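Local structure of thiazoline oxidase/subtilisin-like protease (Prochloron didemni, 4H6X) at residues W61-A65 with P138-V142. The protein is a subtilisin-like maturation protease that probably cleaves and macrocyclises precursor peptides by transamidation during patellamide biosynthesis. Residues are numbered along the deposited sequence; the frame is centred on the assembly and turned at random.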
loop_
_atom_site.group_PDB
_atom_site.type_symbol
_atom_site.label_atom_id
_atom_site.label_comp_id
_atom_site.label_asym_id
_atom_site.label_seq_id
_atom_site.Cartn_x
_atom_site.Cartn_y
_atom_site.Cartn_z
ATOM N N TRP A 61 -9.825 4.073 20.730
ATOM C CA TRP A 61 -9.388 3.297 21.891
ATOM C C TRP A 61 -7.891 3.433 22.208
ATOM O O TRP A 61 -7.413 2.867 23.194
ATOM C CB TRP A 61 -9.796 1.816 21.754
ATOM C CG TRP A 61 -9.172 1.086 20.574
ATOM C CD1 TRP A 61 -8.020 0.345 20.578
ATOM C CD2 TRP A 61 -9.695 1.011 19.240
ATOM N NE1 TRP A 61 -7.784 -0.164 19.321
ATOM C CE2 TRP A 61 -8.796 0.230 18.482
ATOM C CE3 TRP A 61 -10.842 1.533 18.610
ATOM C CZ2 TRP A 61 -9.003 -0.043 17.111
ATOM C CZ3 TRP A 61 -11.048 1.259 17.230
ATOM C CH2 TRP A 61 -10.132 0.479 16.512
ATOM N N HIS A 62 -7.157 4.199 21.398
ATOM C CA HIS A 62 -5.743 4.503 21.684
ATOM C C HIS A 62 -5.580 5.773 22.507
ATOM O O HIS A 62 -6.276 6.752 22.279
ATOM C CB HIS A 62 -4.939 4.674 20.387
ATOM C CG HIS A 62 -4.798 3.417 19.589
ATOM N ND1 HIS A 62 -4.345 3.415 18.286
ATOM C CD2 HIS A 62 -5.059 2.123 19.899
ATOM C CE1 HIS A 62 -4.310 2.170 17.838
ATOM N NE2 HIS A 62 -4.740 1.367 18.796
ATOM N N GLU A 63 -4.659 5.749 23.464
ATOM C CA GLU A 63 -4.191 6.983 24.101
ATOM C C GLU A 63 -3.362 7.742 23.061
ATOM O O GLU A 63 -2.505 7.146 22.409
ATOM C CB GLU A 63 -3.344 6.681 25.339
ATOM C CG GLU A 63 -4.123 6.186 26.554
ATOM C CD GLU A 63 -5.062 7.234 27.156
ATOM O OE1 GLU A 63 -4.871 8.453 26.921
ATOM O OE2 GLU A 63 -6.000 6.829 27.878
ATOM N N PRO A 64 -3.643 9.044 22.860
ATOM C CA PRO A 64 -2.835 9.788 21.887
ATOM C C PRO A 64 -1.364 9.877 22.320
ATOM O O PRO A 64 -1.080 10.066 23.496
ATOM C CB PRO A 64 -3.488 11.173 21.881
ATOM C CG PRO A 64 -4.903 10.902 22.268
ATOM C CD PRO A 64 -4.801 9.833 23.320
ATOM N N ALA A 65 -0.445 9.697 21.384
ATOM C CA ALA A 65 0.977 9.791 21.702
ATOM C C ALA A 65 1.483 11.205 21.428
ATOM O O ALA A 65 0.840 11.978 20.709
ATOM C CB ALA A 65 1.776 8.761 20.918
ATOM N N PRO A 138 -3.954 5.627 11.796
ATOM C CA PRO A 138 -2.608 5.451 12.369
ATOM C C PRO A 138 -2.607 4.600 13.631
ATOM O O PRO A 138 -3.518 4.719 14.448
ATOM C CB PRO A 138 -2.184 6.885 12.721
ATOM C CG PRO A 138 -3.001 7.744 11.813
ATOM C CD PRO A 138 -4.340 7.045 11.758
ATOM N N GLN A 139 -1.564 3.786 13.786
ATOM C CA GLN A 139 -1.436 2.836 14.881
ATOM C C GLN A 139 -0.231 3.127 15.800
ATOM O O GLN A 139 0.062 2.347 16.716
ATOM C CB GLN A 139 -1.282 1.412 14.314
ATOM C CG GLN A 139 -2.398 0.960 13.371
ATOM C CD GLN A 139 -3.756 0.932 14.051
ATOM O OE1 GLN A 139 -3.877 0.503 15.201
ATOM N NE2 GLN A 139 -4.776 1.415 13.359
ATOM N N ASP A 140 0.488 4.220 15.560
ATOM C CA ASP A 140 1.808 4.367 16.219
ATOM C C ASP A 140 1.709 4.610 17.729
ATOM O O ASP A 140 2.676 4.349 18.486
ATOM C CB ASP A 140 2.677 5.422 15.528
ATOM C CG ASP A 140 2.108 6.815 15.637
ATOM O OD1 ASP A 140 0.943 7.016 15.199
ATOM O OD2 ASP A 140 2.843 7.706 16.151
ATOM N N ALA A 141 0.534 5.079 18.156
ATOM C CA ALA A 141 0.295 5.416 19.551
ATOM C C ALA A 141 0.322 4.206 20.473
ATOM O O ALA A 141 0.705 4.338 21.637
ATOM C CB ALA A 141 -0.993 6.196 19.711
ATOM N N VAL A 142 -0.054 3.030 19.963
ATOM C CA VAL A 142 0.138 1.781 20.733
ATOM C C VAL A 142 1.615 1.521 21.062
ATOM O O VAL A 142 1.938 0.605 21.819
ATOM C CB VAL A 142 -0.465 0.513 20.060
ATOM C CG1 VAL A 142 -1.947 0.680 19.812
ATOM C CG2 VAL A 142 0.268 0.123 18.778
HETATM O O HOH W 1 -2.610 5.371 17.146
#
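The imidazole of H62 lies across the methyl V142 CG1, which sits 3.4 Å from the ring centroid and 27° off the ring normal, a distance and angle that fit a CH-pi contact over the face. At the ring edge, close to its plane, Q139 OE1 comes within 3.1 Å of H62 CE1. The link between the two loops through H62 ND1 is made by a water, 2.9 Å from ND1 and 2.9 Å from P138 O, to which it donates; it also accepts a weak bond from A141 N at 3.3 Å. H62 NE2 and Q139 OE1 both bond to N155 of helix 154-165, so one asparagine ties the histidine and the glutamine together, while Q139 NE2 turns back to M137 O.

Farther along, A141 CB lies 3.2 Å from the carbonyl E63 O, a close nonbonded approach, and meets A65 CB at 4.0 Å in an apolar contact where the CA atoms of A65 and A141 come nearest, 4.9 Å apart. Q139 to V142 form a type I beta turn, and the CA-to-CB bond of its third residue, A141, points toward 61-65; the turn's V142 N to Q139 O bond is weak at 3.3 Å. D140 CB points away from 61-65, and its carboxylate forms a salt bridge with R103 of helix 101-118.

The segments follow the neighbouring parallel strands 53-56 and 133-138, so their meeting joins connecting loops at the C-terminal ends of the strands of a parallel sheet flanked by helices, as in the alpha/beta fold of subtilases.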